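Local coordinates for protein putative adhesin (Komagataella phaffii, PDB 5FX8) that is a putative cell-surface adhesin that may take part in cell-cell interaction through salt bridges and hydrogen bonds, represented here by its N-terminal cohesin-like domains, at residues Val27-Thr33 with Leu104-Phe110; Gly234-Glu238 with Leu249-Gly253. One frame throughout, in Å; residues are numbered along the deposited sequence.

Both contacts pair antiparallel strands, one in each cohesin-like domain, and they share no element: their centres lie 50 Å apart, on opposite sides of the chain's centre. Interaction 1 joins strands 25-31 and 101-114, far apart in sequence, inside a mixed sheet of the first domain; one face is a phenylalanine-rich core and the other is partly exposed. Interaction 2 is the open end of the hairpin 237-242 and 246-252, at the margin of a sheet of the second domain, where the lipoxygenase chain of the assembly touches it. Six backbone bonds and a carboxylate hold interaction 1; interaction 2 has two backbone bonds, a cis-proline and the packing of Phe251 against Pro236 and Val237.

Interaction 1 (Val27-Thr33 with Leu104-Phe110); sequences VSFVFST and LEGVVFF
Phe31 and Leu104 lie side by side and point the same way, Leu104 CD1 coming within 3.9 Å of Phe31 CD2. The same ring crosses the Val108 side chain at a slant, its CE1 4.1 Å from Val108 CB. With CG beside the backbone N (chi1 -68°), Phe31 stands across from Gly106, whose carbonyl O lies in plane at the edge of the ring; having no side chain, Gly106 puts none against it on this face. Phe29 is set alike beside Val108, and further along Phe29 CE1 comes to the edge of the Phe110 ring, near its plane, 4.4 Å from Phe110 CD2. Phe92 of strand 89-94 meets both Phe29 and Phe31 edge-to-face, completing an aromatic core where flat, bulky rings suit the interior of the domain. The other face carries Ser28, Val30, Val107 and Phe109, shorter or branched groups for the most part; Ser28 CB rests on Val107 CG1 at 3.8 Å.

Between the faces, alternating backbone bonds tie Val27 to Phe110, Phe29 to Val108 and Phe31 to Gly106, in antiparallel register. Where strand 25-31 ends, Glu105 bends back at chi2 (-63°) and takes over. Its OE2 receives Ser32 OG at 3.0 Å through the syn lone pair, and Thr33 N at 3.1 Å from above the carboxylate plane, nearly straight at 173°. Thr33 OG1 adds a weak bond from Leu104 N. Two donors on one oxygen would be expected to favour the charged form of Glu105, and here a side chain takes up the pairing after the regular strand has ended.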
loop_
_atom_site.group_PDB
_atom_site.type_symbol
_atom_site.label_atom_id
_atom_site.label_comp_id
_atom_site.label_asym_id
_atom_site.label_seq_id
_atom_site.Cartn_x
_atom_site.Cartn_y
_atom_site.Cartn_z
ATOM N N VAL C 27 -31.830 2.700 59.746
ATOM C CA VAL C 27 -31.611 2.366 61.153
ATOM C C VAL C 27 -32.955 1.999 61.770
ATOM O O VAL C 27 -33.780 2.878 62.010
ATOM C CB VAL C 27 -30.966 3.526 61.915
ATOM C CG1 VAL C 27 -30.773 3.144 63.343
ATOM C CG2 VAL C 27 -29.658 3.866 61.318
ATOM N N SER C 28 -33.169 0.718 62.069
ATOM C CA SER C 28 -34.466 0.181 62.475
ATOM C C SER C 28 -34.502 -0.167 63.958
ATOM O O SER C 28 -33.655 -0.910 64.452
ATOM C CB SER C 28 -34.805 -1.064 61.667
ATOM O OG SER C 28 -34.920 -0.741 60.304
ATOM N N PHE C 29 -35.516 0.326 64.654
ATOM C CA PHE C 29 -35.696 0.059 66.079
ATOM C C PHE C 29 -36.863 -0.904 66.220
ATOM O O PHE C 29 -38.012 -0.519 66.030
ATOM C CB PHE C 29 -35.930 1.355 66.855
ATOM C CG PHE C 29 -34.773 2.299 66.803
ATOM C CD1 PHE C 29 -34.662 3.226 65.780
ATOM C CD2 PHE C 29 -33.772 2.234 67.747
ATOM C CE1 PHE C 29 -33.595 4.084 65.708
ATOM C CE2 PHE C 29 -32.707 3.096 67.696
ATOM C CZ PHE C 29 -32.620 4.026 66.667
ATOM N N VAL C 30 -36.568 -2.147 66.507
ATOM C CA VAL C 30 -37.577 -3.187 66.593
ATOM C C VAL C 30 -38.158 -3.186 67.996
ATOM O O VAL C 30 -37.416 -3.152 68.981
ATOM C CB VAL C 30 -36.973 -4.556 66.243
ATOM C CG1 VAL C 30 -38.012 -5.668 66.336
ATOM C CG2 VAL C 30 -36.397 -4.501 64.870
ATOM N N PHE C 31 -39.486 -3.222 68.083
ATOM C CA PHE C 31 -40.217 -3.246 69.341
ATOM C C PHE C 31 -41.018 -4.531 69.419
ATOM O O PHE C 31 -41.773 -4.848 68.500
ATOM C CB PHE C 31 -41.150 -2.050 69.469
ATOM C CG PHE C 31 -40.448 -0.732 69.612
ATOM C CD1 PHE C 31 -39.995 -0.050 68.510
ATOM C CD2 PHE C 31 -40.279 -0.161 70.850
ATOM C CE1 PHE C 31 -39.380 1.147 68.636
ATOM C CE2 PHE C 31 -39.666 1.040 70.977
ATOM C CZ PHE C 31 -39.212 1.693 69.860
ATOM N N SER C 32 -40.852 -5.264 70.514
ATOM C CA SER C 32 -41.553 -6.522 70.708
ATOM C C SER C 32 -41.774 -6.758 72.193
ATOM O O SER C 32 -41.119 -6.163 73.045
ATOM C CB SER C 32 -40.789 -7.700 70.105
ATOM O OG SER C 32 -41.443 -8.923 70.382
ATOM N N THR C 33 -42.733 -7.623 72.491
ATOM C CA THR C 33 -42.972 -8.092 73.844
ATOM C C THR C 33 -43.213 -9.592 73.766
ATOM O O THR C 33 -44.100 -10.042 73.040
ATOM C CB THR C 33 -44.155 -7.355 74.479
ATOM O OG1 THR C 33 -45.258 -7.350 73.576
ATOM C CG2 THR C 33 -43.806 -5.941 74.724
ATOM N N LEU C 104 -46.889 -4.715 72.439
ATOM C CA LEU C 104 -46.234 -3.766 71.550
ATOM C C LEU C 104 -45.463 -4.548 70.504
ATOM O O LEU C 104 -44.539 -5.282 70.854
ATOM C CB LEU C 104 -45.290 -2.846 72.319
ATOM C CG LEU C 104 -45.368 -1.336 72.073
ATOM C CD1 LEU C 104 -43.979 -0.729 72.053
ATOM C CD2 LEU C 104 -46.144 -0.965 70.820
ATOM N N GLU C 105 -45.829 -4.385 69.233
ATOM C CA GLU C 105 -45.069 -4.957 68.128
ATOM C C GLU C 105 -44.953 -3.918 67.029
ATOM O O GLU C 105 -45.971 -3.473 66.496
ATOM C CB GLU C 105 -45.730 -6.219 67.575
ATOM C CG GLU C 105 -45.824 -7.371 68.538
ATOM C CD GLU C 105 -44.473 -7.892 68.977
ATOM O OE1 GLU C 105 -43.474 -7.683 68.249
ATOM O OE2 GLU C 105 -44.420 -8.515 70.063
ATOM N N GLY C 106 -43.727 -3.556 66.669
ATOM C CA GLY C 106 -43.543 -2.641 65.558
ATOM C C GLY C 106 -42.080 -2.379 65.290
ATOM O O GLY C 106 -41.198 -2.832 66.018
ATOM N N VAL C 107 -41.832 -1.634 64.219
ATOM C CA VAL C 107 -40.486 -1.220 63.848
ATOM C C VAL C 107 -40.502 0.277 63.544
ATOM O O VAL C 107 -41.233 0.731 62.655
ATOM C CB VAL C 107 -39.940 -2.007 62.638
ATOM C CG1 VAL C 107 -38.514 -1.571 62.366
ATOM C CG2 VAL C 107 -40.019 -3.514 62.844
ATOM N N VAL C 108 -39.697 1.043 64.263
ATOM C CA VAL C 108 -39.449 2.433 63.915
ATOM C C VAL C 108 -38.100 2.496 63.220
ATOM O O VAL C 108 -37.095 2.007 63.745
ATOM C CB VAL C 108 -39.490 3.347 65.155
ATOM C CG1 VAL C 108 -38.779 4.671 64.880
ATOM C CG2 VAL C 108 -40.919 3.615 65.576
ATOM N N PHE C 109 -38.072 3.072 62.030
ATOM C CA PHE C 109 -36.818 3.243 61.324
ATOM C C PHE C 109 -36.666 4.675 60.845
ATOM O O PHE C 109 -37.643 5.390 60.619
ATOM C CB PHE C 109 -36.690 2.266 60.154
ATOM C CG PHE C 109 -37.521 2.608 58.965
ATOM C CD1 PHE C 109 -37.061 3.493 58.014
ATOM C CD2 PHE C 109 -38.732 1.981 58.761
ATOM C CE1 PHE C 109 -37.810 3.794 56.926
ATOM C CE2 PHE C 109 -39.481 2.274 57.659
ATOM C CZ PHE C 109 -39.018 3.181 56.741
ATOM N N PHE C 110 -35.423 5.086 60.723
ATOM C CA PHE C 110 -35.057 6.322 60.070
ATOM C C PHE C 110 -33.924 6.038 59.095
ATOM O O PHE C 110 -33.167 5.082 59.270
ATOM C CB PHE C 110 -34.604 7.368 61.063
ATOM C CG PHE C 110 -35.639 7.760 62.048
ATOM C CD1 PHE C 110 -36.562 8.747 61.747
ATOM C CD2 PHE C 110 -35.673 7.178 63.302
ATOM C CE1 PHE C 110 -37.509 9.145 62.685
ATOM C CE2 PHE C 110 -36.615 7.564 64.239
ATOM C CZ PHE C 110 -37.535 8.543 63.929
#

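Interaction 2 (Gly234-Glu238 with Leu249-Gly253); sequences GLPVE and LSFAG
Glu238 turns its CG beside the backbone N (chi1 -53°) and then extends, which lays the side chain across Ala252, whose methyl is small enough for the carboxylate end to pass over it. The carboxylate does not bond to the opposite strand; OE1 is hydrogen-bonded to Asn178 of strand 176-186. Nearer the backbone, Glu238 CB meets Ser250 CB at 3.8 Å, while Ser250 OG is hydrogen-bonded to Ser239 OG, with a weak bond to Asp180.

The other side of the sheet is apolar. Phe251 (chi1 -73°) lies alongside Pro236 and points the same way, with Pro236 CB in the plane of the ring at its edge, 3.8 Å from CD1. Val237 crosses the ring at a slant, its CG2 3.9 Å from Phe251 CE1, and Tyr197 meets the ring edge-to-face. An aromatic residue fits here because it reaches from the hairpin into the packed interior between the domain's two five-stranded sheets, touching Leu261 and Val263 of strand 260-268.

Val237 and Phe251 form a non-hydrogen-bonded antiparallel pair of the β-hairpin 237-242 and 246-252, whose first strand is the outermost of its sheet within this chain. The bonds flank that pair: Ala252 N gives to Pro236 O at 2.8 Å in the carbonyl plane, and Glu238 N gives to Ser250 O at 2.8 Å, from above the Ser250 carbonyl plane.

The peptide before Pro236 is cis, consistent with a sharp bend just before the strand begins at Val237. Leu235 and Pro236 pack on His402 of the lipoxygenase chain, and Leu235 N is hydrogen-bonded to Tyr398 of that chain.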
loop_
_atom_site.group_PDB
_atom_site.type_symbol
_atom_site.label_atom_id
_atom_site.label_comp_id
_atom_site.label_asym_id
_atom_site.label_seq_id
_atom_site.Cartn_x
_atom_site.Cartn_y
_atom_site.Cartn_z
ATOM N N GLY C 234 -17.602 15.895 18.997
ATOM C CA GLY C 234 -17.316 14.732 18.199
ATOM C C GLY C 234 -16.964 13.526 19.040
ATOM O O GLY C 234 -17.226 13.469 20.246
ATOM N N LEU C 235 -16.372 12.547 18.392
ATOM C CA LEU C 235 -16.112 11.294 19.044
ATOM C C LEU C 235 -15.236 11.510 20.270
ATOM O O LEU C 235 -14.356 12.357 20.246
ATOM C CB LEU C 235 -15.491 10.331 18.060
ATOM C CG LEU C 235 -16.523 9.858 17.035
ATOM C CD1 LEU C 235 -15.845 9.092 15.936
ATOM C CD2 LEU C 235 -17.574 8.998 17.705
ATOM N N PRO C 236 -15.460 10.741 21.347
ATOM C CA PRO C 236 -16.248 9.522 21.492
ATOM C C PRO C 236 -17.757 9.677 21.489
ATOM O O PRO C 236 -18.425 8.666 21.393
ATOM C CB PRO C 236 -15.789 8.998 22.845
ATOM C CG PRO C 236 -15.434 10.158 23.574
ATOM C CD PRO C 236 -14.759 11.043 22.597
ATOM N N VAL C 237 -18.277 10.896 21.581
ATOM C CA VAL C 237 -19.721 11.108 21.555
ATOM C C VAL C 237 -20.257 10.746 20.176
ATOM O O VAL C 237 -19.907 11.386 19.184
ATOM C CB VAL C 237 -20.055 12.559 21.912
ATOM C CG1 VAL C 237 -21.514 12.835 21.742
ATOM C CG2 VAL C 237 -19.669 12.826 23.304
ATOM N N GLU C 238 -21.125 9.737 20.111
ATOM C CA GLU C 238 -21.815 9.410 18.870
ATOM C C GLU C 238 -23.143 10.139 18.696
ATOM O O GLU C 238 -23.550 10.399 17.561
ATOM C CB GLU C 238 -22.105 7.915 18.777
ATOM C CG GLU C 238 -20.951 7.016 18.962
ATOM C CD GLU C 238 -21.319 5.586 18.631
ATOM O OE1 GLU C 238 -21.833 4.862 19.524
ATOM O OE2 GLU C 238 -21.108 5.192 17.460
ATOM N N LEU C 249 -27.685 9.494 25.112
ATOM C CA LEU C 249 -26.265 9.712 24.923
ATOM C C LEU C 249 -25.631 8.427 24.430
ATOM O O LEU C 249 -26.043 7.348 24.842
ATOM C CB LEU C 249 -25.648 10.167 26.230
ATOM C CG LEU C 249 -24.211 10.625 26.224
ATOM C CD1 LEU C 249 -24.017 11.724 25.207
ATOM C CD2 LEU C 249 -23.902 11.121 27.590
ATOM N N SER C 250 -24.638 8.542 23.545
ATOM C CA SER C 250 -23.947 7.380 22.997
ATOM C C SER C 250 -22.452 7.633 22.849
ATOM O O SER C 250 -22.016 8.747 22.566
ATOM C CB SER C 250 -24.489 6.993 21.632
ATOM O OG SER C 250 -25.846 6.688 21.712
ATOM N N PHE C 251 -21.673 6.575 22.982
ATOM C CA PHE C 251 -20.227 6.682 22.917
ATOM C C PHE C 251 -19.653 5.565 22.060
ATOM O O PHE C 251 -20.090 4.418 22.131
ATOM C CB PHE C 251 -19.589 6.595 24.297
ATOM C CG PHE C 251 -19.770 7.807 25.161
ATOM C CD1 PHE C 251 -18.916 8.897 25.045
ATOM C CD2 PHE C 251 -20.743 7.830 26.153
ATOM C CE1 PHE C 251 -19.052 9.998 25.876
ATOM C CE2 PHE C 251 -20.883 8.924 26.978
ATOM C CZ PHE C 251 -20.037 10.005 26.842
ATOM N N ALA C 252 -18.670 5.901 21.250
ATOM C CA ALA C 252 -17.881 4.923 20.514
ATOM C C ALA C 252 -16.434 5.221 20.815
ATOM O O ALA C 252 -15.997 6.362 20.683
ATOM C CB ALA C 252 -18.118 4.994 19.010
ATOM N N GLY C 253 -15.701 4.226 21.256
ATOM C CA GLY C 253 -14.325 4.491 21.605
ATOM C C GLY C 253 -13.768 3.313 22.355
ATOM O O GLY C 253 -14.446 2.319 22.599
#